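Local atomic coordinates of beta-galactosidase (Trichoderma reesei, PDB entry 3OG2), a protein that probably hydrolyses terminal non-reducing beta-D-galactose residues of beta-D-galactosides, as a family 35 glycoside hydrolase with a TIM-barrel domain. Residues A[210-215]-A[231-236]; A[156-161]-A[204-209]. All coordinates share one frame; numbering follows the deposited sequence. Where two conformers were deposited one is given.

In the fold
Following the chain from the N terminus, contact 2 opens in helix 144-163, after the first barrel strands. The chain runs through barrel strand 172-177 and helix 193-205, and contact 2 closes when the turn after that helix comes back against helix 144-163. Contact 1 opens at the next residue, 210, and closes a much shorter loop of 15 intervening residues as 231-236 returns alongside 210-215 and leads into strand 236-239. The two loops follow in series, neither nested nor crossed. Contact 2 sets the turn after one outer helix of the TIM barrel against another, and contact 1 lies in the barrel wall. R204 of contact 2 bridges them, reaching both V210 and D233 of contact 1.

Contact 1 of 2, residues A[210-215]-A[231-236]; sequences VPLINN and SVDIYG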
loop_
_atom_site.group_PDB
_atom_site.type_symbol
_atom_site.label_atom_id
_atom_site.label_comp_id
_atom_site.label_asym_id
_atom_site.label_seq_id
_atom_site.Cartn_x
_atom_site.Cartn_y
_atom_site.Cartn_z
ATOM N N VAL A 210 12.128 -5.254 -21.245
ATOM C CA VAL A 210 12.181 -3.897 -20.748
ATOM C C VAL A 210 13.359 -3.766 -19.807
ATOM O O VAL A 210 13.996 -4.770 -19.433
ATOM C CB VAL A 210 10.852 -3.501 -20.058
ATOM C CG1 VAL A 210 9.722 -3.474 -21.145
ATOM C CG2 VAL A 210 10.502 -4.397 -18.880
ATOM N N PRO A 211 13.717 -2.530 -19.450
ATOM C CA PRO A 211 14.885 -2.365 -18.580
ATOM C C PRO A 211 14.630 -2.966 -17.196
ATOM O O PRO A 211 13.527 -2.915 -16.661
ATOM C CB PRO A 211 15.055 -0.862 -18.470
ATOM C CG PRO A 211 14.395 -0.337 -19.759
ATOM C CD PRO A 211 13.180 -1.221 -19.897
ATOM N N LEU A 212 15.767 -3.449 -16.651
ATOM C CA LEU A 212 15.766 -3.980 -15.275
ATOM C C LEU A 212 16.270 -2.900 -14.324
ATOM O O LEU A 212 17.306 -2.277 -14.586
ATOM C CB LEU A 212 16.708 -5.201 -15.143
ATOM C CG LEU A 212 16.361 -6.355 -16.069
ATOM C CD1 LEU A 212 17.442 -7.433 -15.941
ATOM C CD2 LEU A 212 14.958 -6.846 -15.756
ATOM N N ILE A 213 15.546 -2.698 -13.254
ATOM C CA ILE A 213 15.890 -1.701 -12.229
ATOM C C ILE A 213 15.907 -2.405 -10.906
ATOM O O ILE A 213 15.073 -3.287 -10.628
ATOM C CB ILE A 213 14.856 -0.579 -12.263
ATOM C CG1 ILE A 213 15.266 0.613 -11.368
ATOM C CG2 ILE A 213 13.438 -1.035 -11.917
ATOM C CD1 ILE A 213 14.487 1.909 -11.673
ATOM N N ASN A 214 16.888 -2.065 -10.063
ATOM C CA ASN A 214 16.904 -2.686 -8.739
ATOM C C ASN A 214 16.541 -1.657 -7.663
ATOM O O ASN A 214 16.228 -0.521 -7.937
ATOM C CB ASN A 214 18.271 -3.366 -8.432
ATOM C CG ASN A 214 19.409 -2.383 -8.306
ATOM O OD1 ASN A 214 19.373 -1.212 -8.712
ATOM N ND2 ASN A 214 20.500 -2.928 -7.844
ATOM N N ASN A 215 16.546 -2.149 -6.405
ATOM C CA ASN A 215 16.142 -1.318 -5.299
ATOM C C ASN A 215 16.991 -1.589 -4.090
ATOM O O ASN A 215 16.566 -2.149 -3.087
ATOM C CB ASN A 215 14.634 -1.480 -4.983
ATOM C CG ASN A 215 14.224 -2.799 -4.400
ATOM O OD1 ASN A 215 14.767 -3.849 -4.790
ATOM N ND2 ASN A 215 13.275 -2.779 -3.480
ATOM N N SER A 231 24.781 -7.138 -12.791
ATOM C CA SER A 231 24.332 -5.753 -12.842
ATOM C C SER A 231 23.028 -5.597 -13.601
ATOM O O SER A 231 22.758 -6.231 -14.608
ATOM C CB SER A 231 25.443 -4.897 -13.434
ATOM O OG SER A 231 25.794 -5.238 -14.749
ATOM N N VAL A 232 22.224 -4.656 -13.100
ATOM C CA VAL A 232 20.966 -4.298 -13.795
ATOM C C VAL A 232 21.191 -3.113 -14.707
ATOM O O VAL A 232 22.304 -2.592 -14.868
ATOM C CB VAL A 232 19.849 -4.022 -12.774
ATOM C CG1 VAL A 232 19.529 -5.294 -11.964
ATOM C CG2 VAL A 232 20.190 -2.864 -11.844
ATOM N N ASP A 233 20.109 -2.650 -15.355
ATOM C CA ASP A 233 20.219 -1.557 -16.307
ATOM C C ASP A 233 20.229 -0.190 -15.627
ATOM O O ASP A 233 20.956 0.711 -16.019
ATOM C CB ASP A 233 19.068 -1.627 -17.287
ATOM C CG ASP A 233 19.128 -2.895 -18.114
ATOM O OD1 ASP A 233 20.244 -3.232 -18.626
ATOM O OD2 ASP A 233 18.082 -3.493 -18.342
ATOM N N ILE A 234 19.339 -0.039 -14.632
ATOM C CA ILE A 234 19.182 1.251 -13.959
ATOM C C ILE A 234 19.338 0.972 -12.466
ATOM O O ILE A 234 18.599 0.143 -11.902
ATOM C CB ILE A 234 17.812 1.907 -14.250
ATOM C CG1 ILE A 234 17.656 2.177 -15.748
ATOM C CG2 ILE A 234 17.604 3.098 -13.344
ATOM C CD1 ILE A 234 16.247 2.654 -16.146
ATOM N N TYR A 235 20.281 1.636 -11.812
ATOM C CA TYR A 235 20.479 1.453 -10.387
ATOM C C TYR A 235 19.404 2.222 -9.614
ATOM O O TYR A 235 19.279 3.449 -9.818
ATOM C CB TYR A 235 21.878 1.986 -9.988
ATOM C CG TYR A 235 22.097 1.877 -8.503
ATOM C CD1 TYR A 235 22.350 0.645 -7.880
ATOM C CD2 TYR A 235 22.035 3.049 -7.698
ATOM C CE1 TYR A 235 22.544 0.522 -6.502
ATOM C CE2 TYR A 235 22.240 2.899 -6.323
ATOM C CZ TYR A 235 22.489 1.669 -5.745
ATOM O OH TYR A 235 22.702 1.594 -4.376
ATOM N N GLY A 236 18.679 1.547 -8.760
ATOM C CA GLY A 236 17.666 2.187 -7.910
ATOM C C GLY A 236 18.030 1.932 -6.429
ATOM O O GLY A 236 18.680 0.942 -6.119
#
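In the wall of the TIM barrel, I213 and I234 form a single parallel beta bridge where 210-215, bonded on its other side to Y175 of strand 172-177, runs beside the approach to strand 236-239. Two amides converge on L212 O: D233 N at 2.9 Å and, in the carbonyl plane, I234 N at 3.0 Å. D233 returns the grip with its side chain, as OD2 takes L212 N at 2.9 Å in an almost straight bond (174° at the hydrogen), met on the anti side of the carboxylate. The same oxygen makes a salt bridge with R204, which would probably steady the carboxylate. Beyond the bridge, N214 N gives a weak bond to I234 O. On one side of the backbones, the I213 and I234 side chains pass at a slant, CD1 of I213 lying 3.7 Å from CG2 of I234. N215, next along, faces the galactose site: its OD1 accepts from E180 N and its ND2 donates to N179 OD1, both ligand-binding residues. N214 works across the contact instead. Its CG sits between its own backbone N and carbonyl carbon (chi1 66°), against V232 CG2 at 3.7 Å. OD1 of N214 lies 2.8 Å from G236 N and accepts that amide's hydrogen at an angle of 169°.

Contact 2 of 2, residues A[156-161]-A[204-209]; sequences HIASII and RNAGII
A158 of helix 144-163 meets A206 and I208 where helix 193-205 ends in a Schellman motif, so the turn that ends one outer helix of the TIM barrel packs on another through small and branched apolar groups. No hydrogen bond crosses between 156-161 and 204-209. Along the second segment, R204 faces away from the first helix and ties its own chain together instead: NH1 donates to I208 O at 3.0 Å, with the acceptor close to the guanidinium plane but the donor well above the carbonyl plane. NH1 also bonds V210 O, so the arginine clasps the chain as it leaves the helix. A206 comes next and points at the neighbouring helix; its CB sits 3.5 Å from CB of A158, a close fit of two methyl groups, while its carbonyl O lies 3.7 Å from S159 CA. G207 turns the chain with a phi of 104°, and its N bonds back to R204 O at 3.0 Å. Q165 holds the backbone on either side of I208: NE2 donates to G207 O and OE1 accepts from I209 N. That turn delivers I208 to the first helix. Its CG1 is 4.2 Å from A158 CB, and chi2 of -64° bends CD1 over toward the helix, with CG2 of one I161 conformer nearby. Y175 of strand 172-177 touches I208, A158 and I161 alike, lying beneath all three on the barrel side. An alanine at I208 would probably open a gap beside A158 and I161, since the CG1 and CD1 that reach them are gone. The nearest approach of I208 to the first helix is made by its CD1, 3.5 Å from A158 O.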
loop_
_atom_site.group_PDB
_atom_site.type_symbol
_atom_site.label_atom_id
_atom_site.label_comp_id
_atom_site.label_asym_id
_atom_site.label_seq_id
_atom_site.Cartn_x
_atom_site.Cartn_y
_atom_site.Cartn_z
ATOM N N HIS A 156 6.748 -18.780 -14.824
ATOM C CA HIS A 156 5.346 -18.473 -15.036
ATOM C C HIS A 156 5.065 -16.987 -14.877
ATOM O O HIS A 156 4.423 -16.356 -15.734
ATOM C CB HIS A 156 4.450 -19.252 -14.025
ATOM C CG HIS A 156 4.258 -20.654 -14.481
ATOM N ND1 HIS A 156 5.142 -21.702 -14.236
ATOM C CD2 HIS A 156 3.205 -21.178 -15.171
ATOM C CE1 HIS A 156 4.639 -22.817 -14.798
ATOM N NE2 HIS A 156 3.470 -22.517 -15.367
ATOM N N ILE A 157 5.507 -16.379 -13.748
ATOM C CA ILE A 157 5.103 -14.983 -13.515
ATOM C C ILE A 157 5.820 -14.044 -14.471
ATOM O O ILE A 157 5.230 -13.049 -14.930
ATOM C CB ILE A 157 5.305 -14.591 -12.033
ATOM C CG1 ILE A 157 4.453 -13.362 -11.680
ATOM C CG2 ILE A 157 6.779 -14.335 -11.671
ATOM C CD1 ILE A 157 2.960 -13.615 -11.676
ATOM N N ALA A 158 7.087 -14.306 -14.812
ATOM C CA ALA A 158 7.783 -13.393 -15.710
ATOM C C ALA A 158 7.239 -13.561 -17.093
ATOM O O ALA A 158 7.256 -12.574 -17.844
ATOM C CB ALA A 158 9.292 -13.582 -15.618
ATOM N N SER A 159 6.702 -14.723 -17.473
ATOM C CA SER A 159 6.080 -14.770 -18.812
ATOM C C SER A 159 4.738 -14.049 -18.824
ATOM O O SER A 159 4.426 -13.410 -19.828
ATOM C CB SER A 159 5.955 -16.208 -19.260
ATOM O OG SER A 159 5.023 -16.940 -18.516
ATOM N N ILE A 160 3.974 -14.083 -17.714
ATOM C CA ILE A 160 2.756 -13.277 -17.609
ATOM C C ILE A 160 3.097 -11.806 -17.718
ATOM O O ILE A 160 2.469 -11.050 -18.462
ATOM C CB ILE A 160 2.064 -13.589 -16.268
ATOM C CG1 ILE A 160 1.345 -14.957 -16.334
ATOM C CG2 ILE A 160 1.087 -12.506 -15.845
ATOM C CD1 ILE A 160 0.973 -15.541 -14.997
ATOM N N ILE A 161 4.123 -11.366 -16.996
ATOM C CA ILE A 161 4.528 -9.951 -17.064
ATOM C C ILE A 161 5.031 -9.624 -18.453
ATOM O O ILE A 161 4.803 -8.539 -19.001
ATOM C CB ILE A 161 5.552 -9.717 -15.960
ATOM C CG1 ILE A 161 4.905 -9.870 -14.556
ATOM C CG2 ILE A 161 6.257 -8.376 -16.071
ATOM C CD1 ILE A 161 5.927 -9.593 -13.452
ATOM N N ARG A 204 15.079 -12.679 -18.078
ATOM C CA ARG A 204 15.365 -12.513 -19.508
ATOM C C ARG A 204 14.882 -13.747 -20.272
ATOM O O ARG A 204 14.342 -13.638 -21.362
ATOM C CB ARG A 204 16.877 -12.311 -19.720
ATOM C CG ARG A 204 17.331 -10.958 -19.195
ATOM C CD ARG A 204 16.673 -9.796 -19.908
ATOM N NE ARG A 204 17.309 -8.500 -19.652
ATOM C CZ ARG A 204 16.702 -7.309 -19.619
ATOM N NH1 ARG A 204 15.392 -7.236 -19.825
ATOM N NH2 ARG A 204 17.424 -6.238 -19.378
ATOM N N ASN A 205 15.121 -14.940 -19.698
ATOM C CA ASN A 205 14.758 -16.192 -20.368
ATOM C C ASN A 205 13.245 -16.286 -20.532
ATOM O O ASN A 205 12.797 -16.957 -21.481
ATOM C CB ASN A 205 15.239 -17.403 -19.582
ATOM C CG ASN A 205 16.733 -17.633 -19.613
ATOM O OD1 ASN A 205 17.279 -18.403 -18.777
ATOM N ND2 ASN A 205 17.412 -16.987 -20.512
ATOM N N ALA A 206 12.483 -15.644 -19.646
ATOM C CA ALA A 206 11.006 -15.682 -19.736
ATOM C C ALA A 206 10.455 -14.591 -20.640
ATOM O O ALA A 206 9.212 -14.502 -20.782
ATOM C CB ALA A 206 10.395 -15.533 -18.337
ATOM N N GLY A 207 11.332 -13.808 -21.279
ATOM C CA GLY A 207 10.903 -12.833 -22.242
ATOM C C GLY A 207 10.893 -11.378 -21.798
ATOM O O GLY A 207 10.378 -10.535 -22.536
ATOM N N ILE A 208 11.418 -11.089 -20.600
ATOM C CA ILE A 208 11.439 -9.708 -20.157
ATOM C C ILE A 208 12.506 -8.975 -20.960
ATOM O O ILE A 208 13.672 -9.400 -20.898
ATOM C CB ILE A 208 11.725 -9.624 -18.642
ATOM C CG1 ILE A 208 10.640 -10.328 -17.837
ATOM C CG2 ILE A 208 11.935 -8.191 -18.194
ATOM C CD1 ILE A 208 9.239 -9.696 -17.943
ATOM N N ILE A 209 12.093 -7.938 -21.713
ATOM C CA ILE A 209 13.053 -7.182 -22.531
ATOM C C ILE A 209 13.053 -5.713 -22.130
ATOM O O ILE A 209 13.894 -4.974 -22.615
ATOM C CB ILE A 209 12.781 -7.312 -24.043
ATOM C CG1 ILE A 209 11.373 -6.869 -24.431
ATOM C CG2 ILE A 209 13.100 -8.758 -24.486
ATOM C CD1 ILE A 209 11.183 -6.877 -25.967
#